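PDB 6V55: adhesion G-protein coupled receptor G6 from Danio rerio, which is an adhesion receptor linked to myelination, whose large calcium-binding extracellular region probably takes part in cell adhesion and in controlling signalling through G proteins. Local coordinates for residues S15-S18 against P19-N23; V65-G68 against T69-A72. All blocks are in the same frame, centred on the assembly; numbering follows the deposited sequence.

In the fold
Both contacts belong to the CUB domain near the N terminus, a sandwich of two beta-sheets, and each shows how a chain reverses direction over a few residues. Contact 1 comes first: strand 13-17, at the edge of a four-stranded antiparallel sheet, ends in a tight turn that starts the connection to strand 30-36 in the other sheet. Contact 2 follows in series, neither nesting with the first nor crossing it. It closes the hairpin between strands 62-66 and 71-74, the latter an outermost strand of the second, five-stranded sheet. With centres about 22 Å apart and nearest atoms about 8 Å apart, the turns do not touch; each belongs to a different sheet.

Contact 1. Residues S15-S18 against P19-N23; sequences SFTS and PCYPN
Thr17 meets Tyr21 where the strand ending at Thr17 gives way to a turn, a compact example of how one carbonyl can organise a change of chain direction. The two side chains cross at about a right angle. CG2 of Thr17 lies 3.7 Å from CD2 of the tyrosine ring, approaching it obliquely, while OG1 is the same 3.7 Å from Tyr21 CB. With OG1 set between the backbone N and the carbonyl carbon (chi1 77°), the hydroxyl donates to Ser18 O at 2.9 Å, and the methyl, anti to the carbonyl carbon, is left near CD2.

Ser18 supplies the pivotal acceptor. Tyr21 N donates to Ser18 O over 3.2 Å with an N-H...O angle of 159°, closing a type II beta turn from Ser18 to Tyr21. The two donors reach this oxygen from opposite faces of the carbonyl plane, so that one atom is gripped by both the turn backbone and the threonine hydroxyl. Ser18 OG passes 3.6 Å from Tyr21 CB, but its hydrogen-bond partner is Phe106 N. Pro19 and Cys20 occupy the turn's two central positions; Cys20 takes the positive phi (71°) expected at the second of these. Beyond it, a cis peptide bond precedes Pro22, whose CB sits 4.1 Å above the centre of the tyrosine ring, covering one face.

Strand 105-114 runs beside this edge strand, pairing through its backbone with Phe16 and Ser18. Phe16 stacks on Trp33 and packs against Ile35 of strand 30-36, in the facing sheet of the CUB sandwich, while Tyr21 OH reaches Asp49 on strand 41-51.

Contact 2. Residues V65-G68 against T69-A72; sequences VKTG and TSDA
Val65 and Ala72 face each other as an antiparallel hydrogen-bonded pair that holds the hairpin through two backbone bonds. Val65 N donates to Ala72 O at 2.9 Å, with an N-H...O angle of 163°. Ala72 N returns a bond to Val65 O at 3.2 Å, a little less straight. Nearer the bend, Thr67 N makes a weak bond to Ser70 O at 3.3 Å. Asp71 directs OD1 to Ser335 OG and Gly336 N, which ties the hairpin to a segment far along the chain.

Such a reversal illustrates a beta-hairpin joining strands 62-66 and 71-74 at the margin of one sheet of the CUB sandwich. Lys66 and Asp71 form the next, non-hydrogen-bonded pair. Their side chains cross obliquely, and OD2 of Asp71 lies 3.4 Å from Lys66 CD, touching the aliphatic part of the lysine. A bend at chi3 (86°) accompanies the departure of the ammonium from the aspartate.

Closer to the bend, Thr67 CG2 comes within 3.3 Å of Ser70 OG, while its OG1, anti to the backbone N (chi1 168°), instead accepts from Thr87 N. Inward, Val65 packs on Met91 of the adjacent strand and on Ile45 and Phe47 of the facing sheet.

Contact 1. Residues S15-S18 against P19-N23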
ATOM      1  N   SER A  15      -2.247   6.411  12.938  1.00 38.59           N
ATOM      2  CA  SER A  15      -1.710   6.967  11.714  1.00 35.33           C
ATOM      3  C   SER A  15      -0.556   6.089  11.257  1.00 38.53           C
ATOM      4  O   SER A  15       0.153   5.494  12.078  1.00 41.94           O
ATOM      5  CB  SER A  15      -1.231   8.400  11.936  1.00 35.24           C
ATOM      6  OG  SER A  15      -1.363   9.159  10.759  1.00 37.82           O
ATOM      7  N   PHE A  16      -0.392   5.989   9.939  1.00 33.66           N
ATOM      8  CA  PHE A  16       0.819   5.423   9.370  1.00 26.13           C
ATOM      9  C   PHE A  16       1.092   6.116   8.052  1.00 26.81           C
ATOM     10  O   PHE A  16       0.172   6.600   7.387  1.00 23.79           O
ATOM     11  CB  PHE A  16       0.750   3.907   9.190  1.00 20.91           C
ATOM     12  CG  PHE A  16      -0.312   3.426   8.246  1.00 21.70           C
ATOM     13  CD1 PHE A  16      -0.009   3.127   6.923  1.00 21.72           C
ATOM     14  CD2 PHE A  16      -1.590   3.169   8.707  1.00 25.09           C
ATOM     15  CE1 PHE A  16      -0.987   2.659   6.068  1.00 23.83           C
ATOM     16  CE2 PHE A  16      -2.580   2.689   7.856  1.00 24.42           C
ATOM     17  CZ  PHE A  16      -2.277   2.429   6.545  1.00 23.81           C
ATOM     18  N   THR A  17       2.373   6.197   7.700  1.00 29.30           N
ATOM     19  CA  THR A  17       2.788   6.807   6.449  1.00 23.49           C
ATOM     20  C   THR A  17       3.598   5.809   5.639  1.00 24.07           C
ATOM     21  O   THR A  17       4.106   4.811   6.162  1.00 28.61           O
ATOM     22  CB  THR A  17       3.634   8.068   6.659  1.00 19.55           C
ATOM     23  OG1 THR A  17       4.964   7.699   7.027  1.00 13.67           O
ATOM     24  CG2 THR A  17       3.072   8.992   7.726  1.00 22.11           C
ATOM     25  N   SER A  18       3.747   6.123   4.347  1.00 21.50           N
ATOM     26  CA  SER A  18       4.729   5.459   3.492  1.00 22.12           C
ATOM     27  C   SER A  18       6.134   5.780   4.014  1.00 25.38           C
ATOM     28  O   SER A  18       6.312   6.814   4.669  1.00 29.94           O
ATOM     29  CB  SER A  18       4.583   5.956   2.054  1.00 23.67           C
ATOM     30  OG  SER A  18       4.883   7.345   1.969  1.00 29.32           O
ATOM     31  N   PRO A  19       7.125   4.894   3.787  1.00 22.46           N
ATOM     32  CA  PRO A  19       8.476   5.121   4.344  1.00 23.50           C
ATOM     33  C   PRO A  19       9.113   6.398   3.820  1.00 24.98           C
ATOM     34  O   PRO A  19       8.913   6.758   2.660  1.00 29.68           O
ATOM     35  CB  PRO A  19       9.259   3.875   3.904  1.00 18.77           C
ATOM     36  CG  PRO A  19       8.364   3.152   2.910  1.00 17.68           C
ATOM     37  CD  PRO A  19       6.982   3.506   3.305  1.00 17.89           C
ATOM     38  N   CYS A  20       9.681   7.161   4.768  1.00 21.81           N
ATOM     39  CA  CYS A  20      10.359   8.450   4.593  1.00 22.77           C
ATOM     40  C   CYS A  20       9.419   9.612   4.248  1.00 31.47           C
ATOM     41  O   CYS A  20       9.918  10.687   3.894  1.00 33.43           O
ATOM     42  CB  CYS A  20      11.502   8.390   3.561  1.00 23.12           C
ATOM     43  SG  CYS A  20      12.543   6.914   3.647  1.00 23.86           S
ATOM     44  N   TYR A  21       8.086   9.437   4.367  1.00 33.85           N
ATOM     45  CA  TYR A  21       7.136  10.550   4.204  1.00 27.68           C
ATOM     46  C   TYR A  21       7.387  11.603   5.282  1.00 25.56           C
ATOM     47  O   TYR A  21       7.597  11.249   6.444  1.00 28.83           O
ATOM     48  CB  TYR A  21       5.674  10.039   4.291  1.00 25.68           C
ATOM     49  CG  TYR A  21       4.554  11.089   4.220  1.00 26.43           C
ATOM     50  CD1 TYR A  21       4.004  11.475   2.991  1.00 24.75           C
ATOM     51  CD2 TYR A  21       4.051  11.708   5.380  1.00 28.61           C
ATOM     52  CE1 TYR A  21       3.001  12.452   2.924  1.00 21.64           C
ATOM     53  CE2 TYR A  21       3.084  12.686   5.315  1.00 26.42           C
ATOM     54  CZ  TYR A  21       2.555  13.045   4.092  1.00 24.30           C
ATOM     55  OH  TYR A  21       1.564  14.002   4.073  1.00 25.35           O
ATOM     56  N   PRO A  22       7.341  12.911   4.939  1.00 23.24           N
ATOM     57  CA  PRO A  22       6.953  13.572   3.674  1.00 23.32           C
ATOM     58  C   PRO A  22       8.013  13.700   2.563  1.00 22.76           C
ATOM     59  O   PRO A  22       7.690  14.294   1.531  1.00 21.96           O
ATOM     60  CB  PRO A  22       6.503  14.966   4.138  1.00 20.28           C
ATOM     61  CG  PRO A  22       7.287  15.225   5.363  1.00 20.42           C
ATOM     62  CD  PRO A  22       7.537  13.885   6.028  1.00 18.56           C
ATOM     63  N   ASN A  23       9.211  13.130   2.723  1.00 19.89           N
ATOM     64  CA  ASN A  23      10.142  13.031   1.603  1.00 22.79           C
ATOM     65  C   ASN A  23       9.736  11.830   0.753  1.00 22.73           C
ATOM     66  O   ASN A  23       8.753  11.142   1.042  1.00 30.82           O
ATOM     67  CB  ASN A  23      11.588  12.906   2.087  1.00 26.97           C
ATOM     68  CG  ASN A  23      11.935  13.902   3.189  1.00 28.23           C
ATOM     69  OD1 ASN A  23      12.247  13.505   4.320  1.00 32.29           O
ATOM     70  ND2 ASN A  23      11.908  15.196   2.859  1.00 21.16           N
TER

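Contact 2. Residues V65-G68 against T69-A72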
ATOM      1  N   VAL A  65      -5.766  -1.424  -1.658  1.00 24.41           N
ATOM      2  CA  VAL A  65      -6.591  -1.427  -0.443  1.00 26.95           C
ATOM      3  C   VAL A  65      -7.498  -2.652  -0.472  1.00 33.03           C
ATOM      4  O   VAL A  65      -8.337  -2.793  -1.371  1.00 32.64           O
ATOM      5  CB  VAL A  65      -7.432  -0.152  -0.295  1.00 20.62           C
ATOM      6  CG1 VAL A  65      -8.233  -0.213   1.007  1.00 16.28           C
ATOM      7  CG2 VAL A  65      -6.549   1.083  -0.329  1.00 18.39           C
ATOM      8  N   LYS A  66      -7.352  -3.521   0.527  1.00 37.08           N
ATOM      9  CA  LYS A  66      -8.011  -4.826   0.556  1.00 35.79           C
ATOM     10  C   LYS A  66      -8.973  -4.878   1.741  1.00 38.37           C
ATOM     11  O   LYS A  66      -8.556  -4.781   2.901  1.00 35.31           O
ATOM     12  CB  LYS A  66      -6.975  -5.954   0.642  1.00 33.47           C
ATOM     13  CG  LYS A  66      -7.286  -7.168  -0.219  1.00 34.75           C
ATOM     14  CD  LYS A  66      -6.057  -8.068  -0.427  1.00 39.02           C
ATOM     15  CE  LYS A  66      -5.848  -9.097   0.695  1.00 43.94           C
ATOM     16  NZ  LYS A  66      -4.452  -9.711   0.683  1.00 45.62           N
ATOM     17  N   THR A  67     -10.254  -5.013   1.459  1.00 47.53           N
ATOM     18  CA  THR A  67     -11.196  -5.422   2.481  1.00 51.41           C
ATOM     19  C   THR A  67     -11.596  -6.869   2.208  1.00 57.53           C
ATOM     20  O   THR A  67     -11.012  -7.546   1.353  1.00 59.90           O
ATOM     21  CB  THR A  67     -12.381  -4.466   2.531  1.00 47.94           C
ATOM     22  OG1 THR A  67     -13.415  -5.049   3.333  1.00 51.70           O
ATOM     23  CG2 THR A  67     -12.890  -4.155   1.138  1.00 44.15           C
ATOM     24  N   GLY A  68     -12.588  -7.361   2.951  1.00 63.06           N
ATOM     25  CA  GLY A  68     -12.949  -8.769   2.888  1.00 70.12           C
ATOM     26  C   GLY A  68     -13.612  -9.189   1.594  1.00 76.49           C
ATOM     27  O   GLY A  68     -13.602 -10.380   1.264  1.00 79.23           O
ATOM     28  N   THR A  69     -14.146  -8.229   0.831  1.00 80.12           N
ATOM     29  CA  THR A  69     -14.909  -8.519  -0.369  1.00 79.48           C
ATOM     30  C   THR A  69     -14.390  -7.843  -1.632  1.00 76.71           C
ATOM     31  O   THR A  69     -14.803  -8.240  -2.729  1.00 80.77           O
ATOM     32  CB  THR A  69     -16.377  -8.119  -0.168  1.00 78.78           C
ATOM     33  OG1 THR A  69     -16.429  -6.831   0.454  1.00 79.04           O
ATOM     34  CG2 THR A  69     -17.093  -9.136   0.711  1.00 79.48           C
ATOM     35  N   SER A  70     -13.517  -6.839  -1.531  1.00 65.52           N
ATOM     36  CA  SER A  70     -12.983  -6.217  -2.731  1.00 56.13           C
ATOM     37  C   SER A  70     -11.497  -5.940  -2.555  1.00 49.65           C
ATOM     38  O   SER A  70     -10.903  -6.189  -1.503  1.00 49.52           O
ATOM     39  CB  SER A  70     -13.732  -4.929  -3.095  1.00 58.60           C
ATOM     40  OG  SER A  70     -14.016  -4.137  -1.957  1.00 61.56           O
ATOM     41  N   ASP A  71     -10.916  -5.378  -3.608  1.00 43.05           N
ATOM     42  CA  ASP A  71      -9.484  -5.261  -3.818  1.00 42.27           C
ATOM     43  C   ASP A  71      -9.339  -4.166  -4.860  1.00 41.63           C
ATOM     44  O   ASP A  71      -9.862  -4.318  -5.969  1.00 50.58           O
ATOM     45  CB  ASP A  71      -8.919  -6.601  -4.312  1.00 51.07           C
ATOM     46  CG  ASP A  71      -7.405  -6.604  -4.486  1.00 59.75           C
ATOM     47  OD1 ASP A  71      -6.874  -5.961  -5.428  1.00 61.17           O
ATOM     48  OD2 ASP A  71      -6.736  -7.301  -3.690  1.00 63.30           O
ATOM     49  N   ALA A  72      -8.670  -3.060  -4.547  1.00 29.43           N
ATOM     50  CA  ALA A  72      -8.529  -2.024  -5.552  1.00 20.42           C
ATOM     51  C   ALA A  72      -7.147  -1.393  -5.512  1.00 19.12           C
ATOM     52  O   ALA A  72      -6.629  -1.102  -4.429  1.00 17.86           O
ATOM     53  CB  ALA A  72      -9.587  -0.958  -5.371  1.00 20.26           C
TER